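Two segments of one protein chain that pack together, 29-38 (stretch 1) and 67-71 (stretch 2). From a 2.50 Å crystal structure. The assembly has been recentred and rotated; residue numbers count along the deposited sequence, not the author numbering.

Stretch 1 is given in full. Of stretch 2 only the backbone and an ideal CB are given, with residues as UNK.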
# COMPACT_ATOMS: atom_id res chain seq x y z
N ALA B 29 -23.17 3.70 2.46
CA ALA B 29 -22.47 3.69 1.17
C ALA B 29 -20.95 3.55 1.31
O ALA B 29 -20.34 2.72 0.64
CB ALA B 29 -22.82 4.96 0.37
N HIS B 30 -20.33 4.34 2.18
CA HIS B 30 -18.88 4.29 2.32
C HIS B 30 -18.50 2.87 2.76
O HIS B 30 -17.62 2.24 2.19
CB HIS B 30 -18.39 5.38 3.28
CG HIS B 30 -17.07 5.09 3.92
ND1 HIS B 30 -16.95 4.35 5.08
CD2 HIS B 30 -15.81 5.44 3.56
CE1 HIS B 30 -15.67 4.26 5.41
NE2 HIS B 30 -14.96 4.91 4.50
N SER B 31 -19.22 2.36 3.74
CA SER B 31 -18.98 1.02 4.29
C SER B 31 -19.10 -0.09 3.24
O SER B 31 -18.24 -0.97 3.16
CB SER B 31 -19.95 0.77 5.45
OG SER B 31 -19.64 -0.43 6.14
N ILE B 32 -20.16 -0.03 2.45
CA ILE B 32 -20.38 -0.94 1.33
C ILE B 32 -19.31 -0.79 0.23
O ILE B 32 -18.89 -1.77 -0.38
CB ILE B 32 -21.78 -0.73 0.75
CG1 ILE B 32 -22.84 -1.18 1.78
CG2 ILE B 32 -21.94 -1.44 -0.60
CD1 ILE B 32 -24.29 -0.80 1.43
N LEU B 33 -18.86 0.44 -0.02
CA LEU B 33 -17.85 0.65 -1.02
C LEU B 33 -16.48 0.12 -0.56
O LEU B 33 -15.74 -0.49 -1.34
CB LEU B 33 -17.78 2.13 -1.42
CG LEU B 33 -18.97 2.70 -2.22
CD1 LEU B 33 -18.77 4.20 -2.45
CD2 LEU B 33 -19.21 1.94 -3.55
N LEU B 34 -16.14 0.35 0.71
CA LEU B 34 -14.87 -0.12 1.24
C LEU B 34 -14.84 -1.63 1.10
O LEU B 34 -13.86 -2.20 0.58
CB LEU B 34 -14.72 0.28 2.72
CG LEU B 34 -13.38 0.62 3.41
CD1 LEU B 34 -13.49 0.34 4.90
CD2 LEU B 34 -12.21 -0.13 2.83
N GLN B 35 -15.91 -2.30 1.54
CA GLN B 35 -15.95 -3.75 1.43
C GLN B 35 -15.98 -4.26 -0.02
O GLN B 35 -15.32 -5.25 -0.33
CB GLN B 35 -17.02 -4.41 2.33
CG GLN B 35 -16.39 -5.23 3.56
CD GLN B 35 -15.36 -4.43 4.42
OE1 GLN B 35 -14.15 -4.72 4.38
NE2 GLN B 35 -15.83 -3.42 5.15
N GLY B 36 -16.71 -3.55 -0.89
CA GLY B 36 -16.64 -3.81 -2.32
C GLY B 36 -15.21 -3.76 -2.85
O GLY B 36 -14.77 -4.65 -3.57
N ILE B 37 -14.49 -2.70 -2.47
CA ILE B 37 -13.11 -2.50 -2.86
C ILE B 37 -12.23 -3.62 -2.28
O ILE B 37 -11.37 -4.18 -2.97
CB ILE B 37 -12.61 -1.09 -2.40
CG1 ILE B 37 -13.22 0.02 -3.27
CG2 ILE B 37 -11.10 -1.00 -2.39
CD1 ILE B 37 -12.64 0.11 -4.71
N ARG B 38 -12.48 -3.96 -1.01
CA ARG B 38 -11.66 -4.93 -0.29
C ARG B 38 -11.80 -6.36 -0.80
O ARG B 38 -10.87 -7.12 -0.70
CB ARG B 38 -11.93 -4.86 1.22
CG ARG B 38 -11.08 -3.83 1.99
CD ARG B 38 -11.48 -3.76 3.49
NE ARG B 38 -10.56 -4.42 4.44
CZ ARG B 38 -9.23 -4.53 4.29
NH1 ARG B 38 -8.51 -5.12 5.23
NH2 ARG B 38 -8.62 -4.05 3.21
N UNK B 67 -4.02 -1.36 4.01
CA UNK B 67 -4.99 -1.21 2.93
C UNK B 67 -6.46 -1.30 3.41
O UNK B 67 -7.37 -1.45 2.59
CB UNK B 67 -4.73 -2.28 1.87
N UNK B 68 -6.69 -1.22 4.72
CA UNK B 68 -8.05 -1.12 5.28
C UNK B 68 -8.40 0.38 5.37
O UNK B 68 -8.73 0.91 6.44
CB UNK B 68 -8.14 -1.80 6.65
N UNK B 69 -8.28 1.06 4.24
CA UNK B 69 -8.55 2.48 4.12
C UNK B 69 -8.95 2.73 2.66
O UNK B 69 -8.12 2.56 1.76
CB UNK B 69 -7.34 3.32 4.53
N UNK B 70 -10.20 3.11 2.42
CA UNK B 70 -10.67 3.24 1.04
C UNK B 70 -9.77 4.08 0.14
O UNK B 70 -9.61 3.77 -1.02
CB UNK B 70 -12.07 3.85 1.04
N UNK B 71 -9.16 5.12 0.67
CA UNK B 71 -8.34 6.00 -0.16
C UNK B 71 -7.10 5.25 -0.69
O UNK B 71 -6.92 5.16 -1.92
CB UNK B 71 -7.92 7.23 0.64

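Stretch 1 is a helix, and it meets the other segment along the side carrying His-30, Leu-33, Leu-34, Ile-37 and Arg-38. At its far end it offers a positive charge, and further back an apolar surface.

Position 67 lies beside the guanidinium of Arg-38. Its CA-to-CB bond runs sideways, and the ideal CB stands 4.5 Å from Arg-38 NH2. Many side chains would fit, polar or apolar, provided they carry no positive charge close to the arginine. The deposited residue is Leu-67, whose side chain ends leading away from the helix. Its carbonyl O comes within 3.0 Å of Arg-38 NH2, but the angle is too poor for a hydrogen bond.

Position 68 is more demanding. CA-to-CB again points sideways, yet the ideal CB is 3.6 Å from Arg-38 NH1, with the methyls of Leu-34 not far off. An acid is the obvious choice; Asn, Gln or Ser could also put an oxygen near the charge. Asp-68 is what occurs, with chi1 in t. Its OD1 lies 3.2 Å from Arg-38 NE, a salt bridge, but the oxygen sits over one face of the guanidinium, well out of its plane. No N-H points at it, so the attraction is of charge alone. The same OD1 is 4.0 Å from Leu-34 CD1, while OD2 is hydrogen-bonded elsewhere in the structure.

Position 69 turns its CB away, and stretch 1 puts nothing within 5.5 Å of it. The extended phi/psi of -154/114, just ahead of helical values, suggests an N-cap, for which Asp, Asn, Ser or Thr would serve. It is Asp-69, whose OD2 accepts a weak capping bond from the backbone N of 71 at 3.0 Å.

Position 70 points straight at the helix, its CA lying 5.4 Å from Leu-34 CA. The ideal CB is 4.2 Å from Leu-34 CG and 4.6 Å from His-30 NE2, above an apolar hollow. Ile, Leu, Val or Met would suit it. Ile-70 fills it as a knob among His-30, Leu-33, Leu-34 and Ile-37: CD1 reaches 3.8 Å from Leu-33 CB, CG1 lies 4.3 Å from Ile-37 CG1, and CG2 is 4.2 Å from His-30 CD2. With both chi angles in t, the side chain extends until CD1 is 3.4 Å from Leu-34 N, down at the helix backbone.

Position 71 is out of reach, so stretch 1 sets no rule. Asp-71 spends both carboxylate oxygens on hydrogen bonds elsewhere in the structure.

Stretch 2 (67-71) LDDID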
# COMPACT_ATOMS: atom_id res chain seq x y z
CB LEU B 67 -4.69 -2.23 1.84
CG LEU B 67 -3.47 -2.00 0.96
CD1 LEU B 67 -2.95 -3.33 0.47
CD2 LEU B 67 -3.80 -1.08 -0.22
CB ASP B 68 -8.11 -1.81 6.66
CG ASP B 68 -9.54 -2.28 7.05
OD1 ASP B 68 -10.54 -1.92 6.37
OD2 ASP B 68 -9.64 -3.03 8.06
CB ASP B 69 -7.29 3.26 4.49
CG ASP B 69 -7.44 4.77 4.33
OD1 ASP B 69 -7.47 5.47 5.37
OD2 ASP B 69 -7.48 5.29 3.19
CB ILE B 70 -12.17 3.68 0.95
CG1 ILE B 70 -12.78 3.19 -0.37
CG2 ILE B 70 -12.35 5.18 1.14
CD1 ILE B 70 -14.31 3.08 -0.33
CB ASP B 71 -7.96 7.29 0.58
CG ASP B 71 -9.17 8.01 1.19
OD1 ASP B 71 -10.29 7.98 0.62
OD2 ASP B 71 -8.98 8.65 2.27
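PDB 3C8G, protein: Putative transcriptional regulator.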